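PDB 1T82: thioesterase domain protein YiiD from Shewanella oneidensis, which is a putative thioesterase of the hotdog fold, probably acting on acyl groups, though its substrate and reaction are not established. Local coordinates for residues L37-L50 with P102-P114. Residues are numbered along the deposited sequence; the frame is centred on the assembly and turned at random.
Sequences LSFTDGELSVSAPL and PVTSAPEVKVRWP
Leu-44 and Val-111 bond to each other through both backbone N-H groups and both carbonyls, and Val-46 and Val-109 do the same two residues further along. The shortest of these bonds, Val-46 N to Val-109 O, is 2.7 Å. Trp-113 N extends the ladder to Gly-42 O at 2.9 Å, nearly straight at 170°. At the other end the strand pairing gives way to a side-chain bond. Ser-47 OG, turned anti to its own N (chi1 -173°), donates to Pro-107 O at 2.6 Å. Ala-48 O is buried beside Ala-106 and the Pro-107 ring without a polar partner.

Charged groups gather on the face of Glu-43, Ser-45, Lys-110 and Arg-112. Glu-43 CB lies over one face of the Arg-112 guanidinium. Glu-43 OE2 is 3.6 Å from Arg-112 NH2 but well out of the guanidinium plane, a salt bridge of charge alone. Arg-112 NH1 also makes a weak bond to Asp-41 O at the guanidinium edge. An alanine in place of Glu-43 has no carboxylate, and would probably leave the Arg-112 charge unbalanced on this side and its guanidinium freer to turn. A water joins Ser-45 OG to Glu-108 OE2.

The opposite face is apolar. Leu-44 CB meets Val-111 CG1 at 3.7 Å, while Val-46 and Val-109 both touch Thr-72 of helix 62-84. Antiparallel strands packed against a long central helix are characteristic of the hotdog fold.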
loop_
_atom_site.group_PDB
_atom_site.type_symbol
_atom_site.label_atom_id
_atom_site.label_comp_id
_atom_site.label_asym_id
_atom_site.label_seq_id
_atom_site.Cartn_x
_atom_site.Cartn_y
_atom_site.Cartn_z
ATOM N N LEU B 37 -17.266 -7.541 -3.012
ATOM C CA LEU B 37 -18.660 -7.305 -2.650
ATOM C C LEU B 37 -19.577 -7.628 -3.824
ATOM O O LEU B 37 -20.609 -8.277 -3.657
ATOM C CB LEU B 37 -18.876 -5.844 -2.242
ATOM C CG LEU B 37 -18.354 -5.384 -0.879
ATOM C CD1 LEU B 37 -18.542 -3.877 -0.734
ATOM C CD2 LEU B 37 -19.096 -6.120 0.221
ATOM N N SER B 38 -19.194 -7.179 -5.015
ATOM C CA SER B 38 -20.014 -7.406 -6.194
ATOM C C SER B 38 -19.294 -7.056 -7.484
ATOM O O SER B 38 -18.311 -6.315 -7.481
ATOM C CB SER B 38 -21.288 -6.566 -6.094
ATOM O OG SER B 38 -20.957 -5.190 -5.964
ATOM N N PHE B 39 -19.798 -7.587 -8.591
ATOM C CA PHE B 39 -19.224 -7.320 -9.903
ATOM C C PHE B 39 -20.342 -7.352 -10.935
ATOM O O PHE B 39 -20.761 -8.422 -11.380
ATOM C CB PHE B 39 -18.155 -8.363 -10.248
ATOM C CG PHE B 39 -17.547 -8.186 -11.616
ATOM C CD1 PHE B 39 -17.065 -6.946 -12.027
ATOM C CD2 PHE B 39 -17.451 -9.263 -12.492
ATOM C CE1 PHE B 39 -16.498 -6.781 -13.290
ATOM C CE2 PHE B 39 -16.885 -9.111 -13.757
ATOM C CZ PHE B 39 -16.408 -7.867 -14.157
ATOM N N THR B 40 -20.833 -6.173 -11.301
ATOM C CA THR B 40 -21.906 -6.071 -12.283
ATOM C C THR B 40 -21.793 -4.789 -13.094
ATOM O O THR B 40 -21.308 -3.771 -12.600
ATOM C CB THR B 40 -23.292 -6.103 -11.606
ATOM O OG1 THR B 40 -24.315 -5.979 -12.600
ATOM C CG2 THR B 40 -23.423 -4.967 -10.606
ATOM N N ASP B 41 -22.245 -4.846 -14.344
ATOM C CA ASP B 41 -22.198 -3.690 -15.231
ATOM C C ASP B 41 -20.801 -3.102 -15.370
ATOM O O ASP B 41 -20.648 -1.892 -15.516
ATOM C CB ASP B 41 -23.152 -2.602 -14.737
ATOM C CG ASP B 41 -24.565 -2.803 -15.231
ATOM O OD1 ASP B 41 -25.144 -3.882 -14.972
ATOM O OD2 ASP B 41 -25.097 -1.878 -15.883
ATOM N N GLY B 42 -19.788 -3.961 -15.317
ATOM C CA GLY B 42 -18.422 -3.501 -15.464
ATOM C C GLY B 42 -17.799 -2.836 -14.252
ATOM O O GLY B 42 -16.715 -2.266 -14.355
ATOM N N GLU B 43 -18.466 -2.905 -13.104
ATOM C CA GLU B 43 -17.931 -2.295 -11.892
ATOM C C GLU B 43 -17.667 -3.321 -10.800
ATOM O O GLU B 43 -18.547 -4.102 -10.443
ATOM C CB GLU B 43 -18.890 -1.230 -11.351
ATOM C CG GLU B 43 -18.354 -0.500 -10.126
ATOM C CD GLU B 43 -19.291 0.586 -9.633
ATOM O OE1 GLU B 43 -20.426 0.256 -9.242
ATOM O OE2 GLU B 43 -18.887 1.762 -9.641
ATOM N N LEU B 44 -16.443 -3.322 -10.283
ATOM C CA LEU B 44 -16.071 -4.229 -9.205
ATOM C C LEU B 44 -16.048 -3.436 -7.903
ATOM O O LEU B 44 -15.456 -2.357 -7.831
ATOM C CB LEU B 44 -14.685 -4.841 -9.457
ATOM C CG LEU B 44 -14.074 -5.623 -8.288
ATOM C CD1 LEU B 44 -14.932 -6.850 -7.994
ATOM C CD2 LEU B 44 -12.642 -6.042 -8.614
ATOM N N SER B 45 -16.713 -3.965 -6.880
ATOM C CA SER B 45 -16.757 -3.326 -5.568
ATOM C C SER B 45 -16.102 -4.269 -4.560
ATOM O O SER B 45 -16.404 -5.463 -4.534
ATOM C CB SER B 45 -18.208 -3.046 -5.156
ATOM O OG SER B 45 -18.778 -2.010 -5.947
ATOM N N VAL B 46 -15.209 -3.726 -3.735
ATOM C CA VAL B 46 -14.474 -4.505 -2.740
ATOM C C VAL B 46 -14.497 -3.798 -1.382
ATOM O O VAL B 46 -14.669 -2.582 -1.316
ATOM C CB VAL B 46 -12.996 -4.684 -3.197
ATOM C CG1 VAL B 46 -12.178 -5.402 -2.133
ATOM C CG2 VAL B 46 -12.954 -5.456 -4.514
ATOM N N SER B 47 -14.337 -4.551 -0.296
ATOM C CA SER B 47 -14.322 -3.939 1.025
ATOM C C SER B 47 -13.450 -4.742 1.980
ATOM O O SER B 47 -12.902 -5.782 1.615
ATOM C CB SER B 47 -15.745 -3.838 1.591
ATOM O OG SER B 47 -15.767 -3.093 2.803
ATOM N N ALA B 48 -13.318 -4.233 3.197
ATOM C CA ALA B 48 -12.544 -4.880 4.243
ATOM C C ALA B 48 -12.977 -4.220 5.535
ATOM O O ALA B 48 -13.351 -3.047 5.545
ATOM C CB ALA B 48 -11.045 -4.673 4.022
ATOM N N PRO B 49 -12.957 -4.973 6.639
ATOM C CA PRO B 49 -13.352 -4.423 7.932
ATOM C C PRO B 49 -12.288 -3.449 8.405
ATOM O O PRO B 49 -11.130 -3.521 7.986
ATOM C CB PRO B 49 -13.436 -5.660 8.821
ATOM C CG PRO B 49 -12.378 -6.548 8.242
ATOM C CD PRO B 49 -12.616 -6.398 6.757
ATOM N N LEU B 50 -12.681 -2.538 9.279
ATOM C CA LEU B 50 -11.747 -1.562 9.795
ATOM C C LEU B 50 -10.815 -2.165 10.844
ATOM O O LEU B 50 -9.620 -1.886 10.847
ATOM C CB LEU B 50 -12.511 -0.383 10.399
ATOM C CG LEU B 50 -11.676 0.765 10.958
ATOM C CD1 LEU B 50 -10.700 1.283 9.898
ATOM C CD2 LEU B 50 -12.614 1.875 11.414
ATOM N N PRO B 102 -10.250 10.845 6.409
ATOM C CA PRO B 102 -10.128 9.608 7.183
ATOM C C PRO B 102 -11.272 8.637 6.892
ATOM O O PRO B 102 -12.402 9.053 6.609
ATOM C CB PRO B 102 -10.149 10.102 8.632
ATOM C CG PRO B 102 -9.541 11.471 8.530
ATOM C CD PRO B 102 -10.224 12.022 7.296
ATOM N N VAL B 103 -10.961 7.345 6.948
ATOM C CA VAL B 103 -11.931 6.281 6.716
ATOM C C VAL B 103 -12.354 5.767 8.085
ATOM O O VAL B 103 -11.554 5.175 8.808
ATOM C CB VAL B 103 -11.307 5.123 5.906
ATOM C CG1 VAL B 103 -12.318 4.007 5.727
ATOM C CG2 VAL B 103 -10.827 5.633 4.557
ATOM N N THR B 104 -13.621 5.980 8.429
ATOM C CA THR B 104 -14.139 5.593 9.738
ATOM C C THR B 104 -14.927 4.291 9.864
ATOM O O THR B 104 -15.409 3.956 10.949
ATOM C CB THR B 104 -14.981 6.735 10.315
ATOM O OG1 THR B 104 -16.000 7.097 9.375
ATOM C CG2 THR B 104 -14.100 7.938 10.593
ATOM N N SER B 105 -15.076 3.558 8.768
ATOM C CA SER B 105 -15.774 2.280 8.813
ATOM C C SER B 105 -15.438 1.504 7.553
ATOM O O SER B 105 -14.686 1.989 6.708
ATOM C CB SER B 105 -17.296 2.473 8.945
ATOM O OG SER B 105 -17.846 3.175 7.843
ATOM N N ALA B 106 -15.979 0.298 7.439
ATOM C CA ALA B 106 -15.728 -0.547 6.269
ATOM C C ALA B 106 -16.064 0.256 5.014
ATOM O O ALA B 106 -17.213 0.634 4.802
ATOM C CB ALA B 106 -16.579 -1.798 6.349
ATOM N N PRO B 107 -15.061 0.516 4.160
ATOM C CA PRO B 107 -15.281 1.290 2.937
ATOM C C PRO B 107 -15.743 0.511 1.715
ATOM O O PRO B 107 -15.748 -0.721 1.698
ATOM C CB PRO B 107 -13.921 1.925 2.700
ATOM C CG PRO B 107 -12.997 0.804 3.082
ATOM C CD PRO B 107 -13.622 0.255 4.366
ATOM N N GLU B 108 -16.151 1.255 0.694
ATOM C CA GLU B 108 -16.554 0.660 -0.568
ATOM C C GLU B 108 -15.484 1.095 -1.552
ATOM O O GLU B 108 -15.324 2.285 -1.826
ATOM C CB GLU B 108 -17.926 1.167 -1.007
ATOM C CG GLU B 108 -19.065 0.555 -0.216
ATOM C CD GLU B 108 -20.415 0.992 -0.728
ATOM O OE1 GLU B 108 -20.744 2.187 -0.586
ATOM O OE2 GLU B 108 -21.141 0.139 -1.281
ATOM N N VAL B 109 -14.728 0.121 -2.046
ATOM C CA VAL B 109 -13.657 0.388 -2.994
ATOM C C VAL B 109 -14.162 -0.059 -4.352
ATOM O O VAL B 109 -14.480 -1.236 -4.562
ATOM C CB VAL B 109 -12.383 -0.389 -2.632
ATOM C CG1 VAL B 109 -11.232 0.073 -3.505
ATOM C CG2 VAL B 109 -12.063 -0.182 -1.166
ATOM N N LYS B 110 -14.230 0.893 -5.276
ATOM C CA LYS B 110 -14.761 0.627 -6.600
ATOM C C LYS B 110 -13.835 0.916 -7.771
ATOM O O LYS B 110 -13.032 1.847 -7.738
ATOM C CB LYS B 110 -16.045 1.438 -6.788
ATOM C CG LYS B 110 -17.061 1.260 -5.671
ATOM C CD LYS B 110 -18.269 2.170 -5.882
ATOM C CE LYS B 110 -19.291 2.015 -4.762
ATOM N NZ LYS B 110 -20.489 2.883 -4.970
ATOM N N VAL B 111 -13.969 0.100 -8.812
ATOM C CA VAL B 111 -13.207 0.275 -10.040
ATOM C C VAL B 111 -14.122 -0.103 -11.204
ATOM O O VAL B 111 -14.860 -1.091 -11.136
ATOM C CB VAL B 111 -11.914 -0.597 -10.066
ATOM C CG1 VAL B 111 -12.260 -2.076 -9.994
ATOM C CG2 VAL B 111 -11.107 -0.289 -11.321
ATOM N N ARG B 112 -14.095 0.714 -12.252
ATOM C CA ARG B 112 -14.910 0.484 -13.441
ATOM C C ARG B 112 -13.991 0.164 -14.610
ATOM O O ARG B 112 -13.001 0.853 -14.836
ATOM C CB ARG B 112 -15.755 1.724 -13.765
ATOM C CG ARG B 112 -16.653 1.550 -14.993
ATOM C CD ARG B 112 -17.656 2.695 -15.145
ATOM N NE ARG B 112 -18.640 2.725 -14.066
ATOM C CZ ARG B 112 -19.588 1.811 -13.883
ATOM N NH1 ARG B 112 -19.696 0.778 -14.708
ATOM N NH2 ARG B 112 -20.436 1.932 -12.868
ATOM N N TRP B 113 -14.323 -0.887 -15.349
ATOM C CA TRP B 113 -13.523 -1.309 -16.487
ATOM C C TRP B 113 -13.585 -0.290 -17.631
ATOM O O TRP B 113 -14.670 0.078 -18.083
ATOM C CB TRP B 113 -14.017 -2.676 -16.973
ATOM C CG TRP B 113 -13.170 -3.288 -18.038
ATOM C CD1 TRP B 113 -13.564 -3.628 -19.305
ATOM C CD2 TRP B 113 -11.791 -3.655 -17.934
ATOM N NE1 TRP B 113 -12.515 -4.183 -19.993
ATOM C CE2 TRP B 113 -11.412 -4.211 -19.177
ATOM C CE3 TRP B 113 -10.835 -3.568 -16.911
ATOM C CZ2 TRP B 113 -10.118 -4.679 -19.427
ATOM C CZ3 TRP B 113 -9.546 -4.036 -17.159
ATOM C CH2 TRP B 113 -9.200 -4.585 -18.410
ATOM N N PRO B 114 -12.419 0.183 -18.104
ATOM C CA PRO B 114 -12.339 1.160 -19.195
ATOM C C PRO B 114 -12.330 0.529 -20.590
ATOM O O PRO B 114 -11.937 1.171 -21.563
ATOM C CB PRO B 114 -11.042 1.896 -18.889
ATOM C CG PRO B 114 -10.174 0.790 -18.376
ATOM C CD PRO B 114 -11.108 0.035 -17.442
HETATM O O HOH W 1 -20.076 -0.807 -3.583
#